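Response regulator (Caulobacter vibrioides, PDB 3N0R) acts as a stress-response regulator that couples a two-component receiver domain to a sigma-like domain, probably relieving inhibition of a sigma factor by binding its anti-sigma factor. Local coordinates at residues A25-H30 and V54-L59; L99-D104 and R108-A113; P170-D175 and I258-Q263; E199-R204 and K226-R231. The protein carries 1 engineered substitution. All blocks are in the same frame, centred on the assembly; numbering follows the deposited sequence.

Contact 1. Residues A25-H30 and V54-L59; sequences ARLAPH and VALEAL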
# COMPACT_ATOMS: atom_id res chain seq x y z
N ALA A 25 4.81 23.53 -1.63
CA ALA A 25 5.50 23.19 -0.40
C ALA A 25 4.58 22.48 0.58
O ALA A 25 5.02 21.61 1.33
CB ALA A 25 6.10 24.42 0.25
N ARG A 26 3.31 22.87 0.60
CA ARG A 26 2.34 22.21 1.47
C ARG A 26 2.06 20.78 1.01
O ARG A 26 1.81 19.90 1.83
CB ARG A 26 1.04 23.03 1.59
CG ARG A 26 1.29 24.42 2.17
CD ARG A 26 0.05 25.03 2.81
NE ARG A 26 -1.12 25.04 1.94
CZ ARG A 26 -1.31 25.90 0.95
NH1 ARG A 26 -0.41 26.84 0.69
NH2 ARG A 26 -2.42 25.83 0.22
N LEU A 27 2.11 20.56 -0.30
CA LEU A 27 1.83 19.24 -0.88
C LEU A 27 3.02 18.29 -0.90
O LEU A 27 2.86 17.09 -0.68
CB LEU A 27 1.33 19.38 -2.32
CG LEU A 27 0.04 20.15 -2.54
CD1 LEU A 27 -0.26 20.29 -4.03
CD2 LEU A 27 -1.09 19.46 -1.82
N ALA A 28 4.20 18.82 -1.20
CA ALA A 28 5.34 17.98 -1.59
C ALA A 28 5.71 16.86 -0.61
O ALA A 28 5.95 15.73 -1.03
CB ALA A 28 6.56 18.85 -1.90
N PRO A 29 5.76 17.16 0.70
CA PRO A 29 6.19 16.12 1.63
C PRO A 29 5.24 14.92 1.66
O PRO A 29 5.66 13.83 2.08
CB PRO A 29 6.19 16.82 2.99
CG PRO A 29 6.27 18.27 2.68
CD PRO A 29 5.56 18.46 1.37
N HIS A 30 4.00 15.09 1.21
CA HIS A 30 2.99 14.05 1.32
C HIS A 30 2.84 13.22 0.06
O HIS A 30 2.19 12.17 0.07
CB HIS A 30 1.65 14.69 1.72
CG HIS A 30 1.79 15.56 2.93
ND1 HIS A 30 2.20 15.06 4.14
CD2 HIS A 30 1.63 16.89 3.10
CE1 HIS A 30 2.28 16.05 5.01
NE2 HIS A 30 1.94 17.17 4.40
N VAL A 54 -2.10 13.06 -11.69
CA VAL A 54 -3.26 13.81 -12.15
C VAL A 54 -3.78 14.74 -11.05
O VAL A 54 -4.08 15.91 -11.31
CB VAL A 54 -4.37 12.86 -12.62
CG1 VAL A 54 -5.70 13.62 -12.80
CG2 VAL A 54 -3.95 12.15 -13.92
N ALA A 55 -3.89 14.23 -9.82
CA ALA A 55 -4.35 15.07 -8.71
C ALA A 55 -3.40 16.25 -8.47
O ALA A 55 -3.83 17.38 -8.25
CB ALA A 55 -4.50 14.23 -7.45
N LEU A 56 -2.09 15.97 -8.49
CA LEU A 56 -1.09 17.02 -8.30
C LEU A 56 -1.22 18.11 -9.36
O LEU A 56 -1.23 19.30 -9.04
CB LEU A 56 0.32 16.42 -8.33
CG LEU A 56 1.48 17.42 -8.32
CD1 LEU A 56 1.45 18.28 -7.06
CD2 LEU A 56 2.81 16.68 -8.47
N GLU A 57 -1.31 17.70 -10.62
CA GLU A 57 -1.39 18.68 -11.71
C GLU A 57 -2.67 19.51 -11.62
O GLU A 57 -2.65 20.71 -11.91
CB GLU A 57 -1.27 18.00 -13.07
CG GLU A 57 0.08 17.32 -13.31
CD GLU A 57 1.17 18.25 -13.79
OE1 GLU A 57 0.93 19.47 -13.91
OE2 GLU A 57 2.27 17.74 -14.07
N ALA A 58 -3.78 18.88 -11.22
CA ALA A 58 -5.05 19.59 -11.10
C ALA A 58 -4.97 20.65 -10.02
O ALA A 58 -5.45 21.78 -10.19
CB ALA A 58 -6.16 18.60 -10.81
N LEU A 59 -4.35 20.31 -8.90
CA LEU A 59 -4.17 21.28 -7.83
C LEU A 59 -3.26 22.42 -8.26
O LEU A 59 -3.55 23.60 -8.02
CB LEU A 59 -3.59 20.60 -6.59
CG LEU A 59 -4.63 19.81 -5.79
CD1 LEU A 59 -3.98 18.81 -4.83
CD2 LEU A 59 -5.55 20.77 -5.02

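Contact 2. Residues L99-D104 and R108-A113; sequences LHAGDD and RLMRIA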
# COMPACT_ATOMS: atom_id res chain seq x y z
N LEU A 99 -14.13 10.98 -11.76
CA LEU A 99 -14.75 9.76 -12.25
C LEU A 99 -16.20 9.66 -11.82
O LEU A 99 -16.57 10.08 -10.71
CB LEU A 99 -14.01 8.52 -11.74
CG LEU A 99 -12.62 8.20 -12.29
CD1 LEU A 99 -12.16 6.85 -11.80
CD2 LEU A 99 -12.55 8.28 -13.82
N HIS A 100 -17.02 9.08 -12.70
CA HIS A 100 -18.39 8.72 -12.38
C HIS A 100 -18.58 7.25 -12.68
O HIS A 100 -17.73 6.64 -13.33
CB HIS A 100 -19.38 9.59 -13.17
CG HIS A 100 -19.32 11.03 -12.77
ND1 HIS A 100 -18.27 11.85 -13.10
CD2 HIS A 100 -20.14 11.76 -11.98
CE1 HIS A 100 -18.45 13.04 -12.56
NE2 HIS A 100 -19.58 13.02 -11.87
N ALA A 101 -19.68 6.68 -12.19
CA ALA A 101 -19.86 5.23 -12.15
C ALA A 101 -19.73 4.56 -13.52
O ALA A 101 -19.30 3.41 -13.61
CB ALA A 101 -21.19 4.88 -11.50
N GLY A 102 -20.12 5.27 -14.57
CA GLY A 102 -20.08 4.70 -15.91
C GLY A 102 -18.69 4.56 -16.51
O GLY A 102 -18.52 3.86 -17.51
N ASP A 103 -17.70 5.22 -15.92
CA ASP A 103 -16.35 5.16 -16.48
C ASP A 103 -15.71 3.79 -16.24
O ASP A 103 -15.91 3.19 -15.19
CB ASP A 103 -15.48 6.26 -15.87
CG ASP A 103 -16.00 7.66 -16.15
OD1 ASP A 103 -16.56 7.89 -17.25
OD2 ASP A 103 -15.81 8.54 -15.29
N ASP A 104 -14.93 3.32 -17.20
CA ASP A 104 -14.27 2.02 -17.05
C ASP A 104 -13.44 1.94 -15.77
O ASP A 104 -13.53 0.95 -15.03
CB ASP A 104 -13.38 1.72 -18.26
CG ASP A 104 -14.17 1.44 -19.52
OD1 ASP A 104 -15.36 1.06 -19.42
OD2 ASP A 104 -13.60 1.59 -20.62
N ARG A 108 -13.90 -0.66 -12.39
CA ARG A 108 -12.84 -1.48 -11.81
C ARG A 108 -12.61 -1.13 -10.35
O ARG A 108 -12.50 -2.02 -9.50
CB ARG A 108 -11.52 -1.37 -12.58
CG ARG A 108 -10.36 -2.00 -11.80
CD ARG A 108 -9.27 -2.59 -12.69
NE ARG A 108 -8.21 -3.22 -11.90
CZ ARG A 108 -8.13 -4.53 -11.66
NH1 ARG A 108 -9.03 -5.36 -12.15
NH2 ARG A 108 -7.12 -5.01 -10.92
N LEU A 109 -12.53 0.16 -10.06
CA LEU A 109 -12.29 0.59 -8.68
C LEU A 109 -13.40 0.18 -7.73
O LEU A 109 -13.15 -0.12 -6.57
CB LEU A 109 -12.03 2.10 -8.62
CG LEU A 109 -10.69 2.55 -9.20
CD1 LEU A 109 -10.69 4.05 -9.48
CD2 LEU A 109 -9.52 2.17 -8.29
N MSE A 110 -14.64 0.15 -8.21
CA MSE A 110 -15.73 -0.26 -7.33
C MSE A 110 -15.57 -1.71 -6.89
O MSE A 110 -15.97 -2.09 -5.79
CB MSE A 110 -17.09 0.00 -8.00
CG MSE A 110 -17.44 1.49 -8.07
SE MSE A 110 -18.96 1.82 -9.23
CE MSE A 110 -19.49 -0.04 -9.32
N ARG A 111 -14.95 -2.52 -7.74
CA ARG A 111 -14.74 -3.93 -7.46
C ARG A 111 -13.51 -4.17 -6.59
O ARG A 111 -13.56 -4.93 -5.62
CB ARG A 111 -14.61 -4.72 -8.76
N ILE A 112 -12.38 -3.54 -6.94
CA ILE A 112 -11.13 -3.82 -6.23
C ILE A 112 -10.87 -2.90 -5.05
O ILE A 112 -10.11 -3.26 -4.15
CB ILE A 112 -9.90 -3.78 -7.17
CG1 ILE A 112 -9.63 -2.36 -7.66
CG2 ILE A 112 -10.08 -4.76 -8.32
CD1 ILE A 112 -8.34 -2.20 -8.45
N ALA A 113 -11.50 -1.72 -5.06
CA ALA A 113 -11.23 -0.69 -4.06
C ALA A 113 -12.51 -0.11 -3.48
O ALA A 113 -12.77 1.08 -3.60
CB ALA A 113 -10.36 0.41 -4.67

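Contact 3. Residues P170-D175 and I258-Q263; sequences PVIAAD and ITKPFQ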
# COMPACT_ATOMS: atom_id res chain seq x y z
N PRO A 170 19.05 -9.10 12.08
CA PRO A 170 18.35 -10.15 12.83
C PRO A 170 17.14 -9.69 13.64
O PRO A 170 16.16 -10.42 13.69
CB PRO A 170 19.43 -10.73 13.75
CG PRO A 170 20.49 -9.70 13.80
CD PRO A 170 20.46 -8.96 12.49
N VAL A 171 17.20 -8.52 14.29
CA VAL A 171 16.05 -8.06 15.06
C VAL A 171 14.87 -7.79 14.13
O VAL A 171 13.73 -8.13 14.44
CB VAL A 171 16.37 -6.80 15.88
CG1 VAL A 171 15.09 -6.21 16.47
CG2 VAL A 171 17.37 -7.13 16.97
N ILE A 172 15.16 -7.20 12.97
CA ILE A 172 14.15 -6.92 11.97
C ILE A 172 13.54 -8.21 11.43
O ILE A 172 12.33 -8.32 11.29
CB ILE A 172 14.72 -6.06 10.82
CG1 ILE A 172 15.25 -4.72 11.36
CG2 ILE A 172 13.67 -5.85 9.74
CD1 ILE A 172 14.22 -3.88 12.09
N ALA A 173 14.38 -9.19 11.11
CA ALA A 173 13.90 -10.47 10.60
C ALA A 173 12.97 -11.13 11.62
O ALA A 173 11.90 -11.63 11.26
CB ALA A 173 15.08 -11.39 10.29
N ALA A 174 13.37 -11.12 12.88
CA ALA A 174 12.55 -11.72 13.93
C ALA A 174 11.24 -10.96 14.13
O ALA A 174 10.20 -11.57 14.37
CB ALA A 174 13.33 -11.79 15.23
N ASP A 175 11.30 -9.63 14.04
CA ASP A 175 10.11 -8.80 14.20
C ASP A 175 9.10 -9.12 13.11
O ASP A 175 7.91 -9.26 13.38
CB ASP A 175 10.43 -7.31 14.07
CG ASP A 175 11.12 -6.71 15.28
OD1 ASP A 175 11.14 -7.33 16.36
OD2 ASP A 175 11.62 -5.58 15.13
N ILE A 258 6.77 -1.97 2.97
CA ILE A 258 6.63 -1.73 4.39
C ILE A 258 7.90 -1.12 4.94
O ILE A 258 9.02 -1.39 4.49
CB ILE A 258 6.30 -2.99 5.20
CG1 ILE A 258 7.35 -4.07 4.99
CG2 ILE A 258 4.91 -3.51 4.85
CD1 ILE A 258 7.11 -5.30 5.85
N THR A 259 7.71 -0.21 5.89
CA THR A 259 8.80 0.49 6.51
C THR A 259 9.29 -0.24 7.74
O THR A 259 8.49 -0.73 8.55
CB THR A 259 8.35 1.90 6.92
OG1 THR A 259 7.84 2.58 5.77
CG2 THR A 259 9.51 2.70 7.52
N LYS A 260 10.61 -0.33 7.88
CA LYS A 260 11.22 -0.77 9.14
C LYS A 260 11.80 0.48 9.82
O LYS A 260 12.33 1.35 9.14
CB LYS A 260 12.30 -1.83 8.89
CG LYS A 260 13.41 -1.38 7.94
CD LYS A 260 14.54 -2.40 7.84
CE LYS A 260 15.61 -1.91 6.87
NZ LYS A 260 16.77 -2.85 6.78
N PRO A 261 11.69 0.59 11.16
CA PRO A 261 11.04 -0.36 12.08
C PRO A 261 9.53 -0.44 11.87
O PRO A 261 8.91 0.52 11.40
CB PRO A 261 11.35 0.22 13.46
CG PRO A 261 11.52 1.68 13.22
CD PRO A 261 12.16 1.80 11.86
N PHE A 262 8.94 -1.57 12.24
CA PHE A 262 7.57 -1.89 11.86
C PHE A 262 6.52 -1.29 12.78
O PHE A 262 6.63 -1.34 13.99
CB PHE A 262 7.39 -3.41 11.80
CG PHE A 262 8.38 -4.08 10.90
CD1 PHE A 262 8.41 -3.80 9.55
CD2 PHE A 262 9.30 -4.98 11.41
CE1 PHE A 262 9.33 -4.41 8.71
CE2 PHE A 262 10.23 -5.60 10.58
CZ PHE A 262 10.24 -5.31 9.22
N GLN A 263 5.47 -0.74 12.17
CA GLN A 263 4.23 -0.48 12.88
C GLN A 263 3.30 -1.59 12.44
O GLN A 263 3.03 -1.72 11.25
CB GLN A 263 3.64 0.88 12.49
CG GLN A 263 4.35 2.05 13.14
CD GLN A 263 3.66 3.37 12.85
OE1 GLN A 263 3.54 3.78 11.70
NE2 GLN A 263 3.20 4.03 13.91
O HOH W 1 10.81 -3.09 13.95

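Contact 4. Residues E199-R204 and K226-R231; sequences EAVTRR and KDILGR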
# COMPACT_ATOMS: atom_id res chain seq x y z
N GLU A 199 17.94 -21.05 -2.25
CA GLU A 199 17.83 -22.37 -1.65
C GLU A 199 16.43 -22.62 -1.10
O GLU A 199 15.84 -23.69 -1.32
CB GLU A 199 18.86 -22.51 -0.54
CG GLU A 199 18.98 -23.91 0.01
CD GLU A 199 20.17 -24.05 0.95
OE1 GLU A 199 20.66 -23.01 1.45
OE2 GLU A 199 20.62 -25.19 1.17
N ALA A 200 15.88 -21.64 -0.40
CA ALA A 200 14.54 -21.77 0.15
C ALA A 200 13.48 -21.98 -0.93
O ALA A 200 12.62 -22.86 -0.82
CB ALA A 200 14.19 -20.57 1.01
N VAL A 201 13.53 -21.16 -1.97
CA VAL A 201 12.52 -21.24 -3.03
C VAL A 201 12.66 -22.54 -3.82
O VAL A 201 11.67 -23.10 -4.27
CB VAL A 201 12.58 -20.01 -3.97
CG1 VAL A 201 11.67 -20.21 -5.16
CG2 VAL A 201 12.17 -18.75 -3.22
N THR A 202 13.88 -23.03 -3.97
CA THR A 202 14.12 -24.30 -4.64
C THR A 202 13.45 -25.46 -3.89
O THR A 202 12.96 -26.41 -4.50
CB THR A 202 15.62 -24.54 -4.83
OG1 THR A 202 16.16 -23.47 -5.61
CG2 THR A 202 15.88 -25.85 -5.54
N ARG A 203 13.41 -25.36 -2.57
CA ARG A 203 12.73 -26.37 -1.76
C ARG A 203 11.21 -26.26 -1.83
O ARG A 203 10.51 -27.27 -1.93
CB ARG A 203 13.19 -26.32 -0.31
CG ARG A 203 14.48 -27.06 -0.05
CD ARG A 203 14.72 -27.26 1.43
NE ARG A 203 15.82 -28.19 1.67
CZ ARG A 203 17.09 -27.91 1.40
NH1 ARG A 203 17.41 -26.73 0.89
NH2 ARG A 203 18.04 -28.80 1.64
N ARG A 204 10.70 -25.03 -1.78
CA ARG A 204 9.26 -24.82 -1.80
C ARG A 204 8.93 -23.42 -2.29
O ARG A 204 9.51 -22.45 -1.82
CB ARG A 204 8.70 -25.02 -0.39
CG ARG A 204 7.21 -25.29 -0.32
CD ARG A 204 6.82 -25.82 1.05
NE ARG A 204 5.53 -26.51 1.10
CZ ARG A 204 4.51 -26.31 0.26
NH1 ARG A 204 4.59 -25.44 -0.73
NH2 ARG A 204 3.39 -27.00 0.42
N LYS A 226 13.64 -13.51 -8.19
CA LYS A 226 12.66 -12.65 -8.85
C LYS A 226 11.99 -13.33 -10.04
O LYS A 226 10.78 -13.24 -10.21
CB LYS A 226 13.33 -11.34 -9.27
CG LYS A 226 12.41 -10.35 -9.97
CD LYS A 226 13.15 -9.05 -10.26
CE LYS A 226 14.47 -9.31 -10.98
NZ LYS A 226 15.25 -8.06 -11.19
N ASP A 227 12.78 -14.02 -10.86
CA ASP A 227 12.25 -14.66 -12.06
C ASP A 227 11.30 -15.81 -11.74
O ASP A 227 10.20 -15.90 -12.29
CB ASP A 227 13.38 -15.15 -12.97
CG ASP A 227 14.17 -14.01 -13.59
OD1 ASP A 227 13.72 -12.85 -13.51
OD2 ASP A 227 15.25 -14.28 -14.16
N ILE A 228 11.73 -16.69 -10.83
CA ILE A 228 10.94 -17.83 -10.40
C ILE A 228 9.62 -17.37 -9.79
O ILE A 228 8.55 -17.90 -10.10
CB ILE A 228 11.70 -18.70 -9.36
CG1 ILE A 228 12.95 -19.32 -9.99
CG2 ILE A 228 10.80 -19.79 -8.81
CD1 ILE A 228 13.93 -19.85 -8.96
N LEU A 229 9.69 -16.37 -8.91
CA LEU A 229 8.50 -15.85 -8.26
C LEU A 229 7.56 -15.23 -9.28
O LEU A 229 6.34 -15.36 -9.18
CB LEU A 229 8.88 -14.83 -7.20
CG LEU A 229 9.72 -15.36 -6.04
CD1 LEU A 229 10.15 -14.22 -5.13
CD2 LEU A 229 8.96 -16.41 -5.26
N GLY A 230 8.14 -14.55 -10.27
CA GLY A 230 7.35 -13.87 -11.29
C GLY A 230 6.52 -14.83 -12.12
O GLY A 230 5.38 -14.53 -12.47
N ARG A 231 7.09 -15.99 -12.42
CA ARG A 231 6.39 -16.97 -13.25
C ARG A 231 5.23 -17.63 -12.49
O ARG A 231 4.30 -18.16 -13.10
CB ARG A 231 7.38 -18.01 -13.78
CG ARG A 231 8.45 -17.39 -14.68
CD ARG A 231 9.25 -18.45 -15.42
NE ARG A 231 10.35 -18.98 -14.62
CZ ARG A 231 10.27 -20.07 -13.86
NH1 ARG A 231 9.12 -20.74 -13.78
NH2 ARG A 231 11.32 -20.48 -13.17

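Contact 1. Residues A25-H30 and V54-L59
L27 reaches across from helix 23-27 to L56 and L59, two residues on neighbouring turns of helix 45-60, and carries this small contact alone on its side. The alpha carbons of L27 and L56 are 8.3 Å apart, so the meeting is left to the ends of the side chains. The tight part centres on one methyl: CD1 of L27 lies 4.0 Å from CD1 of L56 and 4.1 Å from CD1 of L59. Those two methyls are themselves 5.9 Å apart (L56 CD1 to L59 CD1), and the L27 methyl fits into the groove between them. The second L27 methyl leans toward L59 alone, with L27 CD2 4.2 Å from L59 CD1. Both segments belong to the all-helical sigma-like half of PhyR, in its sigma2-type region, and the contact fastens the short N-terminal helix to the bundle. L66, in the loop after helix 45-60, packs on both L27 and L59, and L76 of helix 72-84 touches L59, which closes the buried end. The L56 end is looser. With CG anti to the backbone N (chi1 173°), L56 swings its CD1 toward L27, although its CB sets off along the flank of the helix; its CD2 turns from the contact, and the residue stays partly open to solvent.

Contact 2. Residues L99-D104 and R108-A113
R108 N donates to D104 O at 3.1 Å, with an N-H...O angle of 163°, a backbone bond of the helix's first turn that joins the two segments. Just before it the chain makes a type I beta turn over H100-D103, closed by D103 N to H100 O at 3.0 Å. D103 holds the N-cap position but makes no capping bond. Its carboxylate looks back into the turn instead, where H100 N gives OD2 a nearly straight bond of 2.9 Å (174°), arriving from above the carboxylate plane. Among side chains, L99 and L109 meet methyl to methyl, CD1 to CD1 at 3.9 Å, and their chains cross at about a right angle; L109 also packs on T42 of helix 31-42. Nearer the surface, the CB of A101 lies 4.4 Å from SE of M110, a selenomethionine. With CG anti to the backbone N (chi1 168°) and a bend at chi2, R108 leads away from the loop and lays one guanidinium face over I112 CG2. The whole is a beta turn passing directly into a helix N-terminus, here the loop that leads into the second helical region of the sigma-like half.

Contact 3. Residues P170-D175 and I258-Q263
F262 turns the edge of its ring to the first turns of helix 170-182, where I172 and D175 receive it. Its ring atom CE2 lies 3.5 Å from I172 O, close to the ring plane, and CD2 lies 3.7 Å from D175 CB at the same edge. The I172 methyl CG2, anti to the backbone N, touches the ring end at CZ (3.5 Å). That I172 CG2 also meets K260 CD at 4.0 Å, the two partners lying about a right angle apart. K260 has CG between its backbone N and carbonyl carbon (chi1 57°) and is extended beyond; this sends NZ past I172 to salt bridges with E169 and D212. Here the receiver fold declares itself: the lysine characteristic of receiver domains after the last strand, followed by a cis peptide bond to P261, points to the predicted phosphoacceptor D212, which is unmodified in this structure. The cis bend probably helps to set F262 against the helix, where I176 and L179 and, on the sheet, I239 pack on its ring. A water bridges the segments, donating to D175 OD2 at 2.9 Å and accepting from F262 N at 3.0 Å.

Contact 4. Residues E199-R204 and K226-R231
V201 and I228 face each other between two helices of the receiver domain, while the flat groups of E199 and R203 lie on the far side of the first helix. The R203 guanidinium has the aliphatic CG of E199 at its edge, in plane, and in the conformer modelled its NH1 makes a long salt bridge of 3.6 Å to E199 OE2. This pair, one turn apart, is exposed, and the two deposited conformers of R203 make its hold on the carboxylate uncertain. The setting is the alternating beta/alpha fold: helix 194-203, strand 208-212 and helix 226-231 follow one another as alpha-beta-alpha, and the two helices pack side by side against the parallel sheet. Between them no hydrogen bond passes, and the join is apolar. V201 CG1 and I228 CG2 each stand anti to their own backbone N (chi1 172° for V201), which turns these branches toward each other. They touch at 3.8 Å, and the two side chains run antiparallel alongside each other. Further along I228, CD1 comes within 4.4 Å of V201 CG1. V201 is buried, for L164 of strand 162-166 and V225, just before helix 226-231, also pack on it. L229 starts off along the flank of its helix, then bends inward among P206, I222 and V234. Its branch reaches V201 more loosely, L229 CD2 standing 4.5 Å from V201 CG2.

Overall arrangement
Contacts 1 and 2 belong to the helical sigma-like part, contacts 3 and 4 to the receiver, and no two of them touch. Contacts 1 and 2 follow one another along the chain, their centres 23 Å apart and their nearest atoms about 9 Å. Within the receiver the order differs: both segments of contact 4 fall between those of contact 3, with centres again 23 Å apart. Contact 3 lies nearest to the phosphorylation site, since K260 bridges to D212, the predicted phosphoacceptor; in sequence the strand ending at D212 lies between the two helices of contact 4. Contacts 1 and 4 are farthest apart, at about 39 Å between centres, on opposite sides of the chain's centre.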